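Local coordinates for protein MEM-A1 (Soil metagenome, PDB 6E0S) that probably hydrolyses beta-lactam antibiotics as a zinc-dependent metallo-beta-lactamase of subclass B3, at residues R164-H169 against G173-W178; R245-Q250 against A256-R261; Y133-P138 against F198-F203. One frame throughout, in Å; residues are numbered along the deposited sequence. Where two conformers were deposited one is given.

The chain has the sandwich fold of the metallo-beta-lactamases, with two mixed sheets. Interaction 3 ties two loops 60 residues apart in sequence, and interaction 1, a hairpin of the five-stranded sheet, falls between them along the chain. Interaction 2 comes later; its Arg246 and Phe258 touch Ile232 on strand 232-235 of that sheet. The centres of interactions 1 and 3 are about 20 Å apart, and their nearest atoms about 4 Å. Interaction 2 is centred about 23 Å from interaction 1 and about 35 Å from interaction 3. Interaction 1 holds the zinc ligand His169, interaction 3 joins loops on the zinc side of the fold, and interaction 2 is packing far from it.

Interaction 1: residues R164-H169 against G173-W178; sequences RYTPGH and GVSWTW. With ZN (zinc ion), chain B.
Ser175 OG is held by two groups. It lies 2.9 Å from Thr166 OG1 in a hydrogen bond that either hydroxyl could donate, and it also bonds Asp193 N. Thr166 OG1 sits between its own backbone N and carbonyl carbon (chi1 55°), which turns the hydroxyl to Ser175. The methyl CG2 of Thr166 then rests against the same oxygen, 3.4 Å from Ser175 OG.

The backbones form an antiparallel beta hairpin of strands 159-165 and 174-182. Arg164 and Ser175 are a hydrogen-bonded pair. Arg164 N gives a short bond of 2.7 Å to Ser175 O. Ser175 N returns one to Arg164 O. Tyr165 and Val174 follow as a non-hydrogen-bonded pair. Past the strand end, Thr166 N still reaches Gly173 O at 2.9 Å.

On the Tyr165 face, CD1 of the ring meets Val174 CG2 at 4.0 Å, and the two side chains are set at a slant. The Tyr165 hydroxyl reaches beyond the hairpin to Val148 O. The other methyl, Val174 CG1, lies over one face of the Trp176 indole, offset toward its rim. Bends at chi2 and chi3 carry the Arg164 guanidinium away from the strand, to where water 1 lies in its plane and joins NH1 (2.7 Å) to Thr177 OG1.

Beyond Pro167 and Gly168 comes His169. Its NE2 binds zinc at 2.3 Å. Water 2, His91 and His93 are the other ligands of this zinc. His169 ND1 bonds Asn196 O, a second-shell contact that fixes the rotation of the imidazole. A second zinc is bound about 11 Å from Gly173. The site is as in the two-zinc enzymes of this family, where a zinc-bound water or hydroxide probably attacks the lactam.

Interaction 2: residues R245-Q250 against A256-R261; sequences RRQARQ and AAFIDR. With PO4 (phosphate ion), chain D.
Arg246 lies along the backbone of Ala257 and Phe258, where helix 243-247 packs on the 3-10 segment that includes 256-258 in this metallo-beta-lactamase fold. In the conformer given, its CB is 3.4 Å from Ala257 O. CG runs past the same oxygen, and CD moves on to Phe258 O at 3.5 Å. The chain bends at chi3 (-92°) and brings NH1 to Phe258 O. That bond is 3.0 Å long and uses a lone pair in the carbonyl plane, though the oxygen lies out of the guanidinium plane. NH2 bonds Leu233 O and Gly241 O, so three carbonyls grip this buried guanidinium.

The methyl of Ala257 fits against the turn 247-250, its CB close to Arg246 O and Gln250 N. The outer end of the Phe258 ring meets both glutamines: CE1 and CZ lie by Gln247 CB and CG, CE2 and CZ by the steeply inclined Gln250 amide (also one of two conformers). Gln247 NE2 donates to Gln250 OE1. Water 3 links Arg245 NH1 to Asp260 OD1. Arg245 NH2 also forms a salt bridge with Asp242, and Asp260 OD2 caps Gln262 N. Arg245 N donates to O2 of a phosphate, probably from the crystallisation liquor, at 2.9 Å.

Interaction 3: residues Y133-P138 against F198-F203; sequences YGELPP and FAAKPF
Tyr133 meets the other loop through its carbonyl. Tyr133 O lies 4.1 Å from Ala200 CB, and it accepts from two waters. Water 4 donates to Tyr133 O and to Lys201 O. Water 5 donates to Tyr133 O, at 2.6 Å, and to Ala200 O. The two backbones are thus joined through solvent at this point. Gly134, at a positive phi (109°), separates Tyr133 from Glu135, whose CB points toward Ala200.

Glu135 carries the side-chain contact. Its CG is anti to the carbonyl carbon (chi1 -52°), and the chain runs on extended, laying CG, CD and OE2 alongside the Ala200 methyl. The nearest atom is OE2, 3.3 Å from Ala200 CB. Both segments are loops of the metallo-beta-lactamase fold. Segment 133-138 comes before strand 145-148. Segment 198-203 lies between strand 185-192 and helix 214-226. Ala200 is also tied by a backbone hydrogen bond to Pro131.

The same carboxylate oxygen takes two water bonds. Water 6 donates to Glu135 OE2 at 2.6 Å and to Lys201 O. Water 7 donates to Glu135 OE2 and accepts from Lys201 N at 3.0 Å, with a weak further bond from Lys201 NZ. The ammonium and carboxylate do not touch directly, with Lys201 NZ 4.6 Å from Glu135 OE2. Further on, Leu136 leaves this loop pair and packs against the zinc ligand His93.

Interaction 1: residues R164-H169 against G173-W178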
# COMPACT_ATOMS: atom_id res chain seq x y z
N ARG A 164 3.70 -9.58 2.28
CA ARG A 164 5.15 -9.49 2.50
C ARG A 164 5.40 -8.38 3.51
O ARG A 164 5.31 -7.20 3.16
CB ARG A 164 5.90 -9.24 1.19
CG ARG A 164 5.67 -10.34 0.14
CD ARG A 164 6.24 -11.68 0.60
NE ARG A 164 7.69 -11.66 0.88
CZ ARG A 164 8.65 -11.94 -0.01
NH1 ARG A 164 8.33 -12.27 -1.26
NH2 ARG A 164 9.93 -11.90 0.35
N TYR A 165 5.71 -8.74 4.75
CA TYR A 165 5.95 -7.73 5.76
C TYR A 165 7.09 -6.82 5.31
O TYR A 165 8.17 -7.30 4.97
CB TYR A 165 6.29 -8.41 7.09
CG TYR A 165 5.11 -8.87 7.93
CD1 TYR A 165 3.87 -9.14 7.36
CD2 TYR A 165 5.27 -9.09 9.30
CE1 TYR A 165 2.77 -9.55 8.18
CE2 TYR A 165 4.21 -9.53 10.11
CZ TYR A 165 2.97 -9.75 9.55
OH TYR A 165 1.93 -10.17 10.36
N THR A 166 6.85 -5.51 5.30
CA THR A 166 7.89 -4.53 4.98
C THR A 166 7.81 -3.37 5.97
O THR A 166 7.58 -2.22 5.58
CB THR A 166 7.76 -4.03 3.54
OG1 THR A 166 6.44 -3.51 3.33
CG2 THR A 166 8.06 -5.15 2.54
N PRO A 167 8.01 -3.63 7.25
CA PRO A 167 7.97 -2.54 8.24
C PRO A 167 9.19 -1.63 8.13
O PRO A 167 10.22 -1.96 7.52
CB PRO A 167 7.94 -3.28 9.57
CG PRO A 167 8.70 -4.59 9.31
CD PRO A 167 8.28 -4.94 7.89
N GLY A 168 9.05 -0.44 8.74
CA GLY A 168 10.14 0.51 8.89
C GLY A 168 9.60 1.93 8.78
O GLY A 168 9.84 2.78 9.65
N HIS A 169 8.84 2.18 7.71
CA HIS A 169 8.01 3.38 7.67
C HIS A 169 7.00 3.37 8.81
O HIS A 169 6.80 4.40 9.47
CB HIS A 169 7.31 3.49 6.31
CG HIS A 169 6.56 4.79 6.13
ND1 HIS A 169 7.20 5.98 5.88
CD2 HIS A 169 5.23 5.07 6.14
CE1 HIS A 169 6.30 6.95 5.78
NE2 HIS A 169 5.10 6.43 5.95
N GLY A 173 3.89 -2.09 8.42
CA GLY A 173 3.76 -1.97 6.97
C GLY A 173 3.85 -3.31 6.25
O GLY A 173 4.65 -4.19 6.60
N VAL A 174 3.03 -3.45 5.20
CA VAL A 174 2.95 -4.69 4.41
C VAL A 174 2.92 -4.33 2.93
O VAL A 174 2.17 -3.44 2.50
CB VAL A 174 1.73 -5.57 4.76
CG1 VAL A 174 1.68 -6.82 3.84
CG2 VAL A 174 1.74 -5.95 6.25
N SER A 175 3.76 -5.00 2.14
CA SER A 175 3.66 -4.98 0.69
C SER A 175 2.97 -6.26 0.23
O SER A 175 3.11 -7.31 0.86
CB SER A 175 5.04 -4.84 0.05
OG SER A 175 5.69 -3.66 0.54
N TRP A 176 2.23 -6.18 -0.88
CA TRP A 176 1.36 -7.26 -1.33
C TRP A 176 1.71 -7.70 -2.75
O TRP A 176 1.93 -6.86 -3.64
CB TRP A 176 -0.09 -6.80 -1.26
CG TRP A 176 -0.53 -6.39 0.10
CD1 TRP A 176 -0.50 -5.11 0.63
CD2 TRP A 176 -1.09 -7.23 1.10
NE1 TRP A 176 -1.04 -5.13 1.90
CE2 TRP A 176 -1.41 -6.41 2.20
CE3 TRP A 176 -1.36 -8.60 1.18
CZ2 TRP A 176 -1.99 -6.92 3.37
CZ3 TRP A 176 -1.93 -9.10 2.33
CH2 TRP A 176 -2.25 -8.26 3.41
N THR A 177 1.74 -9.01 -3.00
CA THR A 177 2.14 -9.49 -4.33
C THR A 177 1.11 -10.50 -4.86
O THR A 177 0.48 -11.25 -4.10
CB THR A 177 3.53 -10.12 -4.33
OG1 THR A 177 3.51 -11.30 -3.53
CG2 THR A 177 4.61 -9.16 -3.77
N TRP A 178 0.93 -10.49 -6.18
CA TRP A 178 -0.00 -11.41 -6.84
C TRP A 178 0.35 -11.45 -8.31
O TRP A 178 1.17 -10.67 -8.80
CB TRP A 178 -1.48 -11.02 -6.64
CG TRP A 178 -1.94 -9.72 -7.28
CD1 TRP A 178 -2.76 -9.58 -8.36
CD2 TRP A 178 -1.64 -8.38 -6.84
NE1 TRP A 178 -2.97 -8.26 -8.64
CE2 TRP A 178 -2.29 -7.50 -7.72
CE3 TRP A 178 -0.87 -7.84 -5.79
CZ2 TRP A 178 -2.20 -6.11 -7.59
CZ3 TRP A 178 -0.80 -6.46 -5.67
CH2 TRP A 178 -1.46 -5.62 -6.54
ZN ZN B . 2.85 6.69 6.25
O HOH W 1 6.07 -12.49 -2.75
O HOH W 2 2.30 8.50 5.73

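Interaction 2: residues R245-Q250 against A256-R261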
# COMPACT_ATOMS: atom_id res chain seq x y z
N ARG A 245 4.41 8.17 -14.97
CA ARG A 245 5.29 8.08 -16.13
C ARG A 245 4.96 6.85 -16.97
O ARG A 245 4.90 6.92 -18.20
CB ARG A 245 6.76 8.08 -15.72
CG ARG A 245 7.68 7.86 -16.90
CD ARG A 245 9.16 7.82 -16.54
NE ARG A 245 9.51 6.78 -15.56
CZ ARG A 245 9.54 5.46 -15.81
NH1 ARG A 245 9.23 4.98 -17.01
NH2 ARG A 245 9.88 4.62 -14.84
N ARG A 246 4.72 5.71 -16.32
CA ARG A 246 4.41 4.50 -17.07
C ARG A 246 3.00 4.55 -17.66
O ARG A 246 2.79 4.17 -18.81
CB ARG A 246 4.54 3.27 -16.16
CG ARG A 246 5.98 2.94 -15.76
CD ARG A 246 6.03 1.59 -14.99
NE ARG A 246 5.93 1.84 -13.56
CZ ARG A 246 5.04 1.28 -12.75
NH1 ARG A 246 4.15 0.38 -13.20
NH2 ARG A 246 5.05 1.64 -11.46
N GLN A 247 2.02 5.01 -16.87
CA GLN A 247 0.64 5.06 -17.36
C GLN A 247 0.51 5.98 -18.55
O GLN A 247 -0.38 5.80 -19.38
CB GLN A 247 -0.30 5.53 -16.25
CG GLN A 247 -1.82 5.35 -16.56
CD GLN A 247 -2.45 6.51 -17.27
OE1 GLN A 247 -2.06 7.67 -17.10
NE2 GLN A 247 -3.43 6.21 -18.11
N ALA A 248 1.38 6.99 -18.62
CA ALA A 248 1.40 7.95 -19.71
C ALA A 248 1.71 7.32 -21.05
O ALA A 248 1.58 8.00 -22.07
CB ALA A 248 2.44 9.04 -19.40
N ARG A 249 2.16 6.06 -21.07
CA ARG A 249 2.42 5.33 -22.30
C ARG A 249 1.35 4.29 -22.62
O ARG A 249 1.47 3.64 -23.67
CB ARG A 249 3.80 4.65 -22.22
CG ARG A 249 4.94 5.56 -21.73
CD ARG A 249 6.34 4.95 -21.94
NE ARG A 249 6.63 4.78 -23.36
CZ ARG A 249 7.63 4.03 -23.84
NH1 ARG A 249 8.43 3.36 -23.01
NH2 ARG A 249 7.81 3.94 -25.16
N GLN A 250 0.34 4.12 -21.74
CA GLN A 250 -0.73 3.13 -21.97
C GLN A 250 -1.40 3.36 -23.32
O GLN A 250 -1.74 2.41 -24.03
CB GLN A 250 -1.76 3.21 -20.83
CG GLN A 250 -2.83 2.08 -20.74
CD GLN A 250 -3.84 2.26 -19.55
OE1 GLN A 250 -3.88 3.31 -18.92
NE2 GLN A 250 -4.65 1.24 -19.28
N ALA A 256 1.30 -3.25 -21.50
CA ALA A 256 2.75 -3.33 -21.40
C ALA A 256 3.38 -2.02 -20.92
O ALA A 256 4.52 -2.03 -20.45
CB ALA A 256 3.34 -3.73 -22.76
N ALA A 257 2.68 -0.89 -21.04
CA ALA A 257 3.21 0.36 -20.51
C ALA A 257 3.57 0.24 -19.04
O ALA A 257 4.48 0.91 -18.56
CB ALA A 257 2.20 1.49 -20.70
N PHE A 258 2.86 -0.62 -18.31
CA PHE A 258 3.06 -0.74 -16.87
C PHE A 258 4.21 -1.65 -16.51
O PHE A 258 4.66 -1.62 -15.36
CB PHE A 258 1.78 -1.23 -16.19
CG PHE A 258 0.64 -0.27 -16.34
CD1 PHE A 258 0.63 0.91 -15.61
CD2 PHE A 258 -0.41 -0.54 -17.20
CE1 PHE A 258 -0.43 1.81 -15.75
CE2 PHE A 258 -1.45 0.35 -17.35
CZ PHE A 258 -1.45 1.54 -16.63
N ILE A 259 4.70 -2.46 -17.46
CA ILE A 259 5.70 -3.48 -17.17
C ILE A 259 7.09 -2.87 -17.17
O ILE A 259 7.51 -2.22 -18.14
CB ILE A 259 5.62 -4.63 -18.18
CG1 ILE A 259 4.27 -5.35 -17.99
CG2 ILE A 259 6.83 -5.57 -17.99
CD1 ILE A 259 4.02 -6.52 -18.95
N ASP A 260 7.83 -3.10 -16.08
CA ASP A 260 9.23 -2.68 -15.99
C ASP A 260 9.85 -3.51 -14.87
O ASP A 260 9.64 -3.21 -13.69
CB ASP A 260 9.35 -1.20 -15.70
CG ASP A 260 10.81 -0.73 -15.67
OD1 ASP A 260 11.03 0.48 -15.83
OD2 ASP A 260 11.72 -1.58 -15.49
N ARG A 261 10.66 -4.50 -15.25
CA ARG A 261 11.15 -5.42 -14.23
C ARG A 261 12.23 -4.82 -13.35
O ARG A 261 12.64 -5.47 -12.38
CB ARG A 261 11.64 -6.71 -14.90
CG ARG A 261 10.46 -7.62 -15.34
CD ARG A 261 10.91 -9.06 -15.70
NE ARG A 261 11.58 -9.74 -14.60
CZ ARG A 261 10.95 -10.34 -13.58
NH1 ARG A 261 9.62 -10.35 -13.51
NH2 ARG A 261 11.66 -10.93 -12.64
P PO4 D . 5.55 10.21 -11.86
O1 PO4 D . 6.98 10.03 -11.38
O2 PO4 D . 4.96 8.88 -12.22
O3 PO4 D . 4.76 10.85 -10.73
O4 PO4 D . 5.54 11.11 -13.09
O HOH W 3 9.45 2.04 -17.03

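Interaction 3: residues Y133-P138 against F198-F203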
# COMPACT_ATOMS: atom_id res chain seq x y z
N TYR A 133 4.82 9.05 15.57
CA TYR A 133 3.92 9.23 16.72
C TYR A 133 4.00 10.66 17.24
O TYR A 133 5.09 11.22 17.47
CB TYR A 133 4.26 8.26 17.85
CG TYR A 133 3.40 8.48 19.08
CD1 TYR A 133 3.90 9.10 20.22
CD2 TYR A 133 2.06 8.09 19.08
CE1 TYR A 133 3.09 9.31 21.34
CE2 TYR A 133 1.25 8.29 20.18
CZ TYR A 133 1.77 8.90 21.30
OH TYR A 133 0.95 9.09 22.38
N GLY A 134 2.83 11.26 17.44
CA GLY A 134 2.73 12.64 17.85
C GLY A 134 2.22 13.56 16.76
O GLY A 134 1.56 14.56 17.06
N GLU A 135 2.53 13.25 15.50
CA GLU A 135 2.04 14.06 14.40
C GLU A 135 1.02 13.31 13.55
O GLU A 135 0.68 13.78 12.47
CB GLU A 135 3.22 14.54 13.56
CG GLU A 135 4.24 15.21 14.45
CD GLU A 135 5.26 16.01 13.67
OE1 GLU A 135 4.93 16.41 12.54
OE2 GLU A 135 6.38 16.21 14.18
N LEU A 136 0.50 12.16 14.05
CA LEU A 136 -0.48 11.34 13.31
C LEU A 136 -1.89 11.56 13.84
O LEU A 136 -2.11 11.54 15.06
CB LEU A 136 -0.14 9.86 13.42
CG LEU A 136 1.14 9.43 12.73
CD1 LEU A 136 1.48 7.97 13.13
CD2 LEU A 136 1.04 9.56 11.22
N PRO A 137 -2.85 11.79 12.94
CA PRO A 137 -4.24 11.94 13.38
C PRO A 137 -4.84 10.60 13.73
O PRO A 137 -4.42 9.55 13.20
CB PRO A 137 -4.93 12.54 12.13
CG PRO A 137 -3.86 13.01 11.27
CD PRO A 137 -2.67 12.14 11.53
N PRO A 138 -5.85 10.57 14.59
CA PRO A 138 -6.57 9.32 14.82
C PRO A 138 -7.41 8.97 13.60
O PRO A 138 -7.73 9.83 12.77
CB PRO A 138 -7.46 9.63 16.02
CG PRO A 138 -7.68 11.14 15.93
CD PRO A 138 -6.40 11.70 15.35
N PHE A 198 10.85 8.34 7.53
CA PHE A 198 10.33 9.65 7.88
C PHE A 198 9.94 9.62 9.35
O PHE A 198 9.31 8.66 9.80
CB PHE A 198 9.14 10.03 6.99
CG PHE A 198 8.67 11.43 7.20
CD1 PHE A 198 7.63 11.69 8.07
CD2 PHE A 198 9.31 12.49 6.57
CE1 PHE A 198 7.21 13.01 8.30
CE2 PHE A 198 8.89 13.81 6.79
CZ PHE A 198 7.84 14.07 7.65
N ALA A 199 10.31 10.65 10.10
CA ALA A 199 10.13 10.61 11.55
C ALA A 199 9.60 11.93 12.08
O ALA A 199 10.00 13.01 11.62
CB ALA A 199 11.44 10.28 12.29
N ALA A 200 8.72 11.85 13.07
CA ALA A 200 8.33 13.02 13.85
C ALA A 200 9.21 13.11 15.09
O ALA A 200 9.52 12.10 15.73
CB ALA A 200 6.86 12.94 14.25
N LYS A 201 9.63 14.34 15.42
CA LYS A 201 10.39 14.56 16.64
C LYS A 201 9.62 14.00 17.84
O LYS A 201 8.41 14.25 17.96
CB LYS A 201 10.67 16.05 16.84
CG LYS A 201 11.48 16.69 15.69
CD LYS A 201 11.72 18.19 15.93
CE LYS A 201 11.03 19.07 14.87
NZ LYS A 201 9.59 19.35 15.16
N PRO A 202 10.27 13.27 18.76
CA PRO A 202 11.72 13.10 18.83
C PRO A 202 12.24 11.77 18.29
O PRO A 202 13.32 11.36 18.71
CB PRO A 202 11.97 13.16 20.33
CG PRO A 202 10.76 12.44 20.90
CD PRO A 202 9.61 12.69 19.94
N PHE A 203 11.50 11.12 17.40
CA PHE A 203 11.88 9.79 16.95
C PHE A 203 13.16 9.85 16.11
O PHE A 203 13.33 10.74 15.27
CB PHE A 203 10.75 9.16 16.15
CG PHE A 203 10.99 7.71 15.81
CD1 PHE A 203 10.56 6.71 16.65
CD2 PHE A 203 11.65 7.36 14.64
CE1 PHE A 203 10.78 5.39 16.34
CE2 PHE A 203 11.89 6.04 14.33
CZ PHE A 203 11.45 5.06 15.18
O HOH W 4 6.00 13.39 19.00
O HOH W 5 7.57 10.61 17.26
O HOH W 6 6.66 16.23 16.72
O HOH W 7 8.95 16.57 13.60